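Local coordinates for beta-N-acetylglucosaminidase-like protein Glycoside hydrolase family 20 (Flavobacterium johnsoniae, PDB 6YHH), which probably removes N-acetylglucosamine units from chitin-derived oligosaccharides, acting as a family 20 beta-N-acetylhexosaminidase in bacterial chitin degradation, at residues 380-385 with 393-398; 410-415 with 424-429; 145-150 with 474-479. All coordinates share one frame; numbering follows the deposited sequence.

Interaction 1 of 3, residues 380-385 with 393-398; sequences VHSWRG and GQSLVD
Two serine hydroxyls meet where strand 379-382 of the catalytic TIM barrel gives way to the loop leading into helix 394-401, within a beta-alpha-beta unit that strand 406-408 completes. Ser382 OG lies 2.7 Å from Ser395 OG, a hydrogen-bonding distance. On the Ser382 side the hydroxyl stands anti to its backbone N (chi1 179°), which carries it off the strand toward the helix. Ser382 OG also lies 3.6 Å from Leu396 CB, the small side chain letting the first helical turn come close. Leu396 itself packs on Thr406 and Leu408, a hydrophobic residue suited to the layer between helix and sheet.

Water 1 links Ser382 OG, Arg384 O and the N-H of Gly393, the N-cap residue, whose positive phi suits glycine. Water 2 donates to the same Arg384 O and accepts from Ser395 N.

Farther out, Glu367 OE1 is hydrogen-bonded to Ser395 OG and to the backbone N-H groups of Trp383 and Arg384. The Trp383 side chain comes within about 4 Å, nearest atoms, of that of Glu317, the predicted proton donor. Over one face of that indole, Arg384 CG sits 3.2 Å above the Trp383 ring plane.

Interaction 2 of 3, residues 410-415 with 424-429; sequences NGFYID and YLNDPM
Asn426 turns its CG anti to its backbone N (chi1 -173°), reaching across to residues 410-412, while Phe412 has CG beside its own backbone N (chi1 -63°), which lays the ring under the amide. Asn426 ND2 ends up over the centre of the Phe412 ring, 3.2 Å above its plane, with the amide and ring planes almost perpendicular at 87°. The nitrogen thus lies at similar distances from all six ring carbons.

The same nitrogen, Asn426 ND2, donates to Asn410 O at 2.8 Å, in the carbonyl plane and on a lone pair. Asparagine suits the place because its short amide can serve a backbone carbonyl while its nitrogen rests on an aromatic face. Gly411 lies beside this amide, Gly411 C being 3.4 Å from Asn426 ND2; with no side chain it leaves room for Asn426 OD1, and its positive phi is easy for glycine.

Both segments belong to the long connection that follows strand 406-408 of the TIM barrel, and the short helix 420-424 runs into the second. The Asn410 amide faces back to the loop just after strand 379-382, where Asn410 ND2 is hydrogen-bonded to Trp383 O.

Water 3 lies 2.8 Å from Asn426 OD1 and within reach of Asn410 OD1. Just beyond, Asp427 OD1 accepts from Met429 N through its anti lone pair, forming an Asx turn, while Asp427 OD2 makes a salt bridge to Arg143.

Interaction 3 of 3, residues 145-150 with 474-479; sequences TWRGLM and RLWSAE
Arg147 leaves strand 146-152 and passes along the last turn of helix 467-476, meeting first Leu475 and then Trp476. Arg147 CB lies 4.0 Å from Leu475 CB, and Arg147 CG comes a little closer to Leu475 CB, at 3.8 Å. The two side chains run past each other in opposite directions: Leu475 CD1 extends back over the strand to Arg147 CA and Gly148 N. Gly148, having no side chain, leaves space for Trp146 NE1.

Next out, Arg147 CD is 3.4 Å from Leu475 O, a packing contact with the helix backbone. The chain then bends at chi3 (-53°), turning the guanidinium to present a face to the indole of Trp476. Arg147 NE lies 3.6 Å from Trp476 CE3, and CZ also faces this edge of the ring. Trp476 CE3 stands 3.4 Å above the Arg147 guanidinium plane, offset toward its rim, and the two planes are 90° apart, the indole meeting the flat group edge-on. At the tip, Arg147 NH2 lies 3.7 Å from Trp476 CZ3.

Arginine suits this buried place because its long methylene chain packs against the leucine while its polar end finds partners beyond. NH2 bonds to Lys174 O and forms a salt bridge with Glu92, and NH1 bonds to Phe144 O. Trp476 NE1 is held by Asp140 OD1. Such packing of an outward-facing strand residue against a surrounding helix is characteristic of the TIM barrel, here joining strand 146-152, early in the barrel, to helix 467-476, more than 300 residues later.

Overall arrangement
Interaction 3 is buried, whereas interactions 1 and 2 are partly buried. Interactions 1 and 3 both join barrel strands of one sheet to helices, but one closes a local beta-alpha-beta unit through hydroxyls and water, and the other spans more than 300 residues through hydrocarbon and flat-group packing. Interaction 2 holds two loop segments together with an amide. Interactions 1 and 2 follow each other along the chain and touch: Asn410 N lies 3.1 Å from Ser382 O. Interactions 2 and 3 meet where Arg474 NE approaches Tyr424 O at 2.8 Å. Interaction 1 comes nearest the predicted catalytic acid, and interaction 3 lies away from it.

Interaction 1 of 3, residues 380-385 with 393-398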
loop_
_atom_site.group_PDB
_atom_site.type_symbol
_atom_site.label_atom_id
_atom_site.label_comp_id
_atom_site.label_asym_id
_atom_site.label_seq_id
_atom_site.Cartn_x
_atom_site.Cartn_y
_atom_site.Cartn_z
ATOM N N VAL A 380 -27.500 -7.223 -20.891
ATOM C CA VAL A 380 -27.351 -8.612 -20.478
ATOM C C VAL A 380 -25.858 -8.848 -20.246
ATOM O O VAL A 380 -25.062 -8.569 -21.152
ATOM C CB VAL A 380 -27.905 -9.581 -21.541
ATOM C CG1 VAL A 380 -27.563 -11.068 -21.245
ATOM C CG2 VAL A 380 -29.395 -9.432 -21.556
ATOM N N HIS A 381 -25.500 -9.386 -19.076
ATOM C CA HIS A 381 -24.114 -9.626 -18.746
ATOM C C HIS A 381 -23.849 -11.129 -18.890
ATOM O O HIS A 381 -24.252 -11.933 -18.062
ATOM C CB HIS A 381 -23.840 -9.080 -17.338
ATOM C CG HIS A 381 -22.403 -8.841 -17.060
ATOM N ND1 HIS A 381 -22.006 -8.127 -15.961
ATOM C CD2 HIS A 381 -21.265 -9.220 -17.715
ATOM C CE1 HIS A 381 -20.688 -8.041 -15.946
ATOM N NE2 HIS A 381 -20.200 -8.718 -16.977
ATOM N N SER A 382 -23.178 -11.491 -19.993
ATOM C CA SER A 382 -22.901 -12.855 -20.339
ATOM C C SER A 382 -21.685 -13.390 -19.585
ATOM O O SER A 382 -20.558 -12.928 -19.813
ATOM C CB SER A 382 -22.642 -12.940 -21.859
ATOM O OG SER A 382 -22.329 -14.265 -22.271
ATOM N N TRP A 383 -21.909 -14.423 -18.779
ATOM C CA TRP A 383 -20.888 -14.978 -17.889
ATOM C C TRP A 383 -20.739 -16.489 -17.855
ATOM O O TRP A 383 -19.607 -16.992 -17.487
ATOM C CB TRP A 383 -21.098 -14.468 -16.476
ATOM C CG TRP A 383 -22.195 -15.144 -15.718
ATOM C CD1 TRP A 383 -23.479 -14.782 -15.688
ATOM C CD2 TRP A 383 -22.064 -16.239 -14.785
ATOM N NE1 TRP A 383 -24.211 -15.577 -14.825
ATOM C CE2 TRP A 383 -23.366 -16.482 -14.243
ATOM C CE3 TRP A 383 -21.004 -17.061 -14.379
ATOM C CZ2 TRP A 383 -23.609 -17.496 -13.325
ATOM C CZ3 TRP A 383 -21.247 -18.035 -13.435
ATOM C CH2 TRP A 383 -22.551 -18.281 -12.959
ATOM N N ARG A 384 -21.753 -17.224 -18.305
ATOM C CA ARG A 384 -21.722 -18.686 -18.236
ATOM C C ARG A 384 -21.099 -19.312 -19.442
ATOM O O ARG A 384 -21.244 -18.832 -20.561
ATOM C CB ARG A 384 -23.130 -19.186 -17.945
ATOM C CG ARG A 384 -23.677 -18.651 -16.644
ATOM C CD ARG A 384 -25.109 -19.011 -16.437
ATOM N NE ARG A 384 -25.202 -20.405 -16.302
ATOM C CZ ARG A 384 -26.280 -21.035 -16.719
ATOM N NH1 ARG A 384 -27.264 -20.325 -17.317
ATOM N NH2 ARG A 384 -26.352 -22.348 -16.560
ATOM N N GLY A 385 -20.447 -20.434 -19.214
ATOM C CA GLY A 385 -19.702 -21.130 -20.237
ATOM C C GLY A 385 -19.449 -22.560 -19.771
ATOM O O GLY A 385 -20.238 -23.129 -19.030
ATOM N N GLY A 393 -19.593 -18.095 -24.638
ATOM C CA GLY A 393 -20.062 -17.023 -25.560
ATOM C C GLY A 393 -21.515 -17.231 -26.015
ATOM O O GLY A 393 -22.158 -16.303 -26.566
ATOM N N GLN A 394 -22.115 -18.418 -25.809
ATOM C CA GLN A 394 -23.418 -18.657 -26.437
ATOM C C GLN A 394 -24.512 -17.749 -25.853
ATOM O O GLN A 394 -25.416 -17.330 -26.539
ATOM C CB GLN A 394 -23.837 -20.122 -26.262
ATOM C CG GLN A 394 -25.057 -20.522 -27.104
ATOM C CD GLN A 394 -24.792 -20.376 -28.611
ATOM O OE1 GLN A 394 -23.745 -20.828 -29.119
ATOM N NE2 GLN A 394 -25.678 -19.682 -29.299
ATOM N N SER A 395 -24.468 -17.428 -24.551
ATOM C CA SER A 395 -25.509 -16.602 -24.031
ATOM C C SER A 395 -25.445 -15.183 -24.611
ATOM O O SER A 395 -26.443 -14.441 -24.607
ATOM C CB SER A 395 -25.489 -16.572 -22.502
ATOM O OG SER A 395 -24.206 -16.209 -21.990
ATOM N N LEU A 396 -24.232 -14.783 -25.037
ATOM C CA LEU A 396 -24.064 -13.482 -25.630
ATOM C C LEU A 396 -24.665 -13.487 -27.041
ATOM O O LEU A 396 -25.362 -12.551 -27.411
ATOM C CB LEU A 396 -22.582 -13.069 -25.681
ATOM C CG LEU A 396 -22.191 -11.831 -26.453
ATOM C CD1 LEU A 396 -20.945 -11.175 -25.941
ATOM C CD2 LEU A 396 -21.980 -12.111 -27.959
ATOM N N VAL A 397 -24.323 -14.515 -27.786
ATOM C CA VAL A 397 -24.887 -14.723 -29.159
ATOM C C VAL A 397 -26.385 -14.698 -29.083
ATOM O O VAL A 397 -27.060 -13.931 -29.799
ATOM C CB VAL A 397 -24.450 -16.033 -29.736
ATOM C CG1 VAL A 397 -25.238 -16.266 -31.033
ATOM C CG2 VAL A 397 -22.960 -15.973 -30.031
ATOM N N ASP A 398 -26.941 -15.482 -28.188
ATOM C CA ASP A 398 -28.415 -15.506 -28.025
ATOM C C ASP A 398 -29.045 -14.160 -27.648
ATOM O O ASP A 398 -30.090 -13.789 -28.138
ATOM C CB ASP A 398 -28.836 -16.592 -27.038
ATOM C CG ASP A 398 -28.473 -18.022 -27.519
ATOM O OD1 ASP A 398 -28.031 -18.189 -28.680
ATOM O OD2 ASP A 398 -28.566 -18.991 -26.712
HETATM O O HOH W 1 -20.664 -16.691 -22.349
HETATM O O HOH W 2 -23.012 -19.381 -22.698
#

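Interaction 2 of 3, residues 410-415 with 424-429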
loop_
_atom_site.group_PDB
_atom_site.type_symbol
_atom_site.label_atom_id
_atom_site.label_comp_id
_atom_site.label_asym_id
_atom_site.label_seq_id
_atom_site.Cartn_x
_atom_site.Cartn_y
_atom_site.Cartn_z
ATOM N N ASN A 410 -17.686 -13.992 -19.444
ATOM C CA ASN A 410 -17.239 -15.364 -19.607
ATOM C C ASN A 410 -15.875 -15.386 -20.321
ATOM O O ASN A 410 -15.713 -14.651 -21.326
ATOM C CB ASN A 410 -18.207 -16.164 -20.506
ATOM C CG ASN A 410 -17.823 -17.631 -20.568
ATOM O OD1 ASN A 410 -17.230 -18.112 -21.564
ATOM N ND2 ASN A 410 -17.960 -18.295 -19.410
ATOM N N GLY A 411 -14.930 -16.156 -19.780
ATOM C CA GLY A 411 -13.562 -16.251 -20.314
ATOM C C GLY A 411 -12.605 -15.174 -19.829
ATOM O O GLY A 411 -11.426 -15.161 -20.192
ATOM N N PHE A 412 -13.120 -14.241 -18.976
ATOM C CA PHE A 412 -12.318 -13.201 -18.327
ATOM C C PHE A 412 -12.461 -13.325 -16.762
ATOM O O PHE A 412 -12.323 -12.319 -16.030
ATOM C CB PHE A 412 -12.787 -11.808 -18.740
ATOM C CG PHE A 412 -12.658 -11.475 -20.224
ATOM C CD1 PHE A 412 -11.508 -11.725 -20.943
ATOM C CD2 PHE A 412 -13.680 -10.805 -20.879
ATOM C CE1 PHE A 412 -11.374 -11.277 -22.258
ATOM C CE2 PHE A 412 -13.564 -10.426 -22.191
ATOM C CZ PHE A 412 -12.401 -10.653 -22.903
ATOM N N TYR A 413 -12.575 -14.568 -16.315
ATOM C CA TYR A 413 -12.697 -14.875 -14.869
ATOM C C TYR A 413 -11.294 -15.012 -14.273
ATOM O O TYR A 413 -10.838 -16.111 -13.956
ATOM C CB TYR A 413 -13.576 -16.097 -14.637
ATOM C CG TYR A 413 -15.039 -15.699 -14.534
ATOM C CD1 TYR A 413 -15.655 -15.000 -15.564
ATOM C CD2 TYR A 413 -15.781 -15.967 -13.391
ATOM C CE1 TYR A 413 -16.974 -14.576 -15.435
ATOM C CE2 TYR A 413 -17.137 -15.612 -13.305
ATOM C CZ TYR A 413 -17.665 -14.832 -14.283
ATOM O OH TYR A 413 -18.948 -14.360 -14.118
ATOM N N ILE A 414 -10.643 -13.861 -14.069
ATOM C CA ILE A 414 -9.222 -13.793 -13.628
ATOM C C ILE A 414 -9.041 -14.393 -12.209
ATOM O O ILE A 414 -7.961 -14.835 -11.858
ATOM C CB ILE A 414 -8.716 -12.326 -13.657
ATOM C CG1 ILE A 414 -9.687 -11.346 -13.059
ATOM C CG2 ILE A 414 -8.490 -11.860 -15.060
ATOM C CD1 ILE A 414 -9.109 -9.969 -12.804
ATOM N N ASP A 415 -10.117 -14.457 -11.400
ATOM C CA ASP A 415 -10.007 -15.046 -10.102
ATOM C C ASP A 415 -9.688 -16.505 -10.095
ATOM O O ASP A 415 -9.190 -17.017 -9.080
ATOM C CB ASP A 415 -11.313 -14.791 -9.309
ATOM C CG ASP A 415 -12.492 -15.448 -9.946
ATOM O OD1 ASP A 415 -12.712 -15.185 -11.142
ATOM O OD2 ASP A 415 -13.228 -16.231 -9.260
ATOM N N TYR A 424 -6.434 -13.679 -23.034
ATOM C CA TYR A 424 -6.033 -12.825 -24.148
ATOM C C TYR A 424 -6.717 -13.196 -25.412
ATOM O O TYR A 424 -7.047 -12.313 -26.198
ATOM C CB TYR A 424 -4.526 -12.944 -24.330
ATOM C CG TYR A 424 -3.925 -11.996 -25.346
ATOM C CD1 TYR A 424 -4.141 -10.650 -25.247
ATOM C CD2 TYR A 424 -3.225 -12.500 -26.430
ATOM C CE1 TYR A 424 -3.560 -9.784 -26.152
ATOM C CE2 TYR A 424 -2.649 -11.682 -27.369
ATOM C CZ TYR A 424 -2.820 -10.332 -27.250
ATOM O OH TYR A 424 -2.270 -9.497 -28.152
ATOM N N LEU A 425 -6.999 -14.481 -25.584
ATOM C CA LEU A 425 -7.608 -14.968 -26.869
ATOM C C LEU A 425 -9.092 -15.055 -26.768
ATOM O O LEU A 425 -9.775 -15.292 -27.754
ATOM C CB LEU A 425 -7.004 -16.281 -27.221
ATOM C CG LEU A 425 -5.481 -16.132 -27.485
ATOM C CD1 LEU A 425 -4.891 -17.503 -27.781
ATOM C CD2 LEU A 425 -5.102 -15.054 -28.529
ATOM N N ASN A 426 -9.666 -14.712 -25.606
ATOM C CA ASN A 426 -11.092 -14.720 -25.476
ATOM C C ASN A 426 -11.697 -13.463 -26.116
ATOM O O ASN A 426 -11.410 -12.369 -25.718
ATOM C CB ASN A 426 -11.421 -14.671 -23.973
ATOM C CG ASN A 426 -12.896 -14.837 -23.648
ATOM O OD1 ASN A 426 -13.488 -15.869 -23.969
ATOM N ND2 ASN A 426 -13.476 -13.870 -22.882
ATOM N N ASP A 427 -12.587 -13.572 -27.071
ATOM C CA ASP A 427 -13.008 -12.369 -27.826
ATOM C C ASP A 427 -14.495 -12.133 -27.659
ATOM O O ASP A 427 -15.298 -13.093 -27.829
ATOM C CB ASP A 427 -12.670 -12.609 -29.287
ATOM C CG ASP A 427 -12.718 -11.347 -30.124
ATOM O OD1 ASP A 427 -13.775 -10.760 -30.282
ATOM O OD2 ASP A 427 -11.689 -10.901 -30.543
ATOM N N PRO A 428 -14.903 -10.932 -27.332
ATOM C CA PRO A 428 -16.330 -10.690 -27.181
ATOM C C PRO A 428 -17.130 -10.938 -28.481
ATOM O O PRO A 428 -18.372 -11.154 -28.412
ATOM C CB PRO A 428 -16.387 -9.231 -26.784
ATOM C CG PRO A 428 -15.025 -8.941 -26.183
ATOM C CD PRO A 428 -14.092 -9.743 -27.004
ATOM N N MET A 429 -16.459 -10.879 -29.629
ATOM C CA MET A 429 -17.101 -11.190 -30.931
ATOM C C MET A 429 -17.081 -12.653 -31.221
ATOM O O MET A 429 -16.015 -13.297 -31.368
ATOM C CB MET A 429 -16.443 -10.458 -32.099
ATOM C CG MET A 429 -17.175 -10.606 -33.438
ATOM S SD MET A 429 -18.662 -9.589 -33.509
ATOM C CE MET A 429 -17.849 -7.949 -33.350
HETATM O O HOH W 3 -16.212 -16.641 -23.918
#

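Interaction 3 of 3, residues 145-150 with 474-479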
loop_
_atom_site.group_PDB
_atom_site.type_symbol
_atom_site.label_atom_id
_atom_site.label_comp_id
_atom_site.label_asym_id
_atom_site.label_seq_id
_atom_site.Cartn_x
_atom_site.Cartn_y
_atom_site.Cartn_z
ATOM N N THR A 145 -16.547 -0.239 -26.789
ATOM C CA THR A 145 -16.785 0.887 -25.902
ATOM C C THR A 145 -16.797 0.584 -24.363
ATOM O O THR A 145 -16.571 1.494 -23.580
ATOM C CB THR A 145 -18.108 1.657 -26.307
ATOM O OG1 THR A 145 -18.089 2.983 -25.778
ATOM C CG2 THR A 145 -19.359 0.955 -25.850
ATOM N N TRP A 146 -17.093 -0.658 -23.982
ATOM C CA TRP A 146 -17.177 -1.104 -22.585
ATOM C C TRP A 146 -15.968 -1.943 -22.346
ATOM O O TRP A 146 -15.861 -3.012 -22.873
ATOM C CB TRP A 146 -18.484 -1.905 -22.374
ATOM C CG TRP A 146 -18.716 -2.301 -20.967
ATOM C CD1 TRP A 146 -17.870 -3.044 -20.148
ATOM C CD2 TRP A 146 -19.860 -1.976 -20.184
ATOM N NE1 TRP A 146 -18.450 -3.216 -18.901
ATOM C CE2 TRP A 146 -19.639 -2.531 -18.867
ATOM C CE3 TRP A 146 -21.008 -1.230 -20.427
ATOM C CZ2 TRP A 146 -20.590 -2.448 -17.886
ATOM C CZ3 TRP A 146 -21.940 -1.097 -19.412
ATOM C CH2 TRP A 146 -21.707 -1.729 -18.153
ATOM N N ARG A 147 -14.996 -1.412 -21.608
ATOM C CA ARG A 147 -13.740 -2.094 -21.348
ATOM C C ARG A 147 -13.500 -2.035 -19.825
ATOM O O ARG A 147 -12.992 -1.048 -19.286
ATOM C CB ARG A 147 -12.588 -1.461 -22.111
ATOM C CG ARG A 147 -12.919 -1.304 -23.599
ATOM C CD ARG A 147 -11.811 -0.675 -24.366
ATOM N NE ARG A 147 -11.338 0.582 -23.815
ATOM C CZ ARG A 147 -11.985 1.738 -23.918
ATOM N NH1 ARG A 147 -13.074 1.840 -24.691
ATOM N NH2 ARG A 147 -11.545 2.782 -23.307
ATOM N N GLY A 148 -13.943 -3.113 -19.154
ATOM C CA GLY A 148 -14.184 -3.081 -17.723
ATOM C C GLY A 148 -13.413 -4.051 -16.821
ATOM O O GLY A 148 -12.899 -5.106 -17.268
ATOM N N LEU A 149 -13.302 -3.634 -15.583
ATOM C CA LEU A 149 -12.930 -4.528 -14.459
ATOM C C LEU A 149 -14.068 -4.470 -13.445
ATOM O O LEU A 149 -14.454 -3.371 -13.054
ATOM C CB LEU A 149 -11.639 -4.060 -13.706
ATOM C CG LEU A 149 -11.185 -4.889 -12.507
ATOM C CD1 LEU A 149 -10.774 -6.308 -12.824
ATOM C CD2 LEU A 149 -10.031 -4.144 -11.791
ATOM N N MET A 150 -14.489 -5.651 -12.986
ATOM C CA MET A 150 -15.383 -5.802 -11.854
ATOM C C MET A 150 -14.548 -6.068 -10.599
ATOM O O MET A 150 -13.745 -6.980 -10.593
ATOM C CB MET A 150 -16.374 -6.910 -12.035
ATOM C CG MET A 150 -17.450 -6.866 -10.969
ATOM S SD MET A 150 -18.235 -8.452 -10.683
ATOM C CE MET A 150 -16.830 -9.092 -9.759
ATOM N N ARG A 474 -7.087 -6.922 -25.513
ATOM C CA ARG A 474 -8.202 -7.514 -26.256
ATOM C C ARG A 474 -9.396 -6.590 -26.428
ATOM O O ARG A 474 -10.094 -6.618 -27.453
ATOM C CB ARG A 474 -8.640 -8.843 -25.648
ATOM C CG ARG A 474 -9.786 -9.573 -26.377
ATOM C CD ARG A 474 -9.546 -9.875 -27.860
ATOM N NE ARG A 474 -8.287 -10.573 -27.971
ATOM C CZ ARG A 474 -7.253 -10.196 -28.725
ATOM N NH1 ARG A 474 -7.258 -9.169 -29.587
ATOM N NH2 ARG A 474 -6.182 -10.891 -28.594
ATOM N N LEU A 475 -9.673 -5.765 -25.455
ATOM C CA LEU A 475 -10.860 -4.971 -25.471
ATOM C C LEU A 475 -10.658 -3.671 -26.265
ATOM O O LEU A 475 -11.640 -3.093 -26.705
ATOM C CB LEU A 475 -11.307 -4.681 -24.031
ATOM C CG LEU A 475 -11.720 -5.963 -23.297
ATOM C CD1 LEU A 475 -12.087 -5.571 -21.852
ATOM C CD2 LEU A 475 -12.782 -6.791 -24.007
ATOM N N TRP A 476 -9.404 -3.250 -26.455
ATOM C CA TRP A 476 -9.112 -1.977 -27.171
ATOM C C TRP A 476 -8.599 -2.227 -28.590
ATOM O O TRP A 476 -9.035 -1.574 -29.545
ATOM C CB TRP A 476 -8.066 -1.177 -26.360
ATOM C CG TRP A 476 -7.587 0.079 -27.087
ATOM C CD1 TRP A 476 -6.751 0.123 -28.153
ATOM C CD2 TRP A 476 -7.961 1.415 -26.797
ATOM N NE1 TRP A 476 -6.604 1.443 -28.580
ATOM C CE2 TRP A 476 -7.324 2.249 -27.733
ATOM C CE3 TRP A 476 -8.756 2.009 -25.801
ATOM C CZ2 TRP A 476 -7.506 3.629 -27.764
ATOM C CZ3 TRP A 476 -8.928 3.401 -25.839
ATOM C CH2 TRP A 476 -8.302 4.190 -26.810
ATOM N N SER A 477 -7.620 -3.110 -28.716
ATOM C CA SER A 477 -6.843 -3.240 -29.946
ATOM C C SER A 477 -7.668 -4.001 -31.020
ATOM O O SER A 477 -8.725 -4.595 -30.778
ATOM C CB SER A 477 -5.578 -4.033 -29.695
ATOM O OG SER A 477 -4.677 -3.287 -28.857
ATOM N N ALA A 478 -7.118 -3.975 -32.206
ATOM C CA ALA A 478 -7.759 -4.654 -33.334
ATOM C C ALA A 478 -7.897 -6.154 -33.054
ATOM O O ALA A 478 -7.061 -6.744 -32.381
ATOM C CB ALA A 478 -6.881 -4.451 -34.588
ATOM N N GLU A 479 -8.905 -6.763 -33.680
ATOM C CA GLU A 479 -9.226 -8.163 -33.464
ATOM C C GLU A 479 -8.093 -9.070 -33.859
ATOM O O GLU A 479 -7.936 -10.125 -33.277
ATOM C CB GLU A 479 -10.474 -8.531 -34.260
ATOM C CG GLU A 479 -10.949 -9.967 -34.084
ATOM C CD GLU A 479 -12.270 -10.292 -34.755
ATOM O OE1 GLU A 479 -12.733 -9.511 -35.622
ATOM O OE2 GLU A 479 -12.855 -11.348 -34.349
#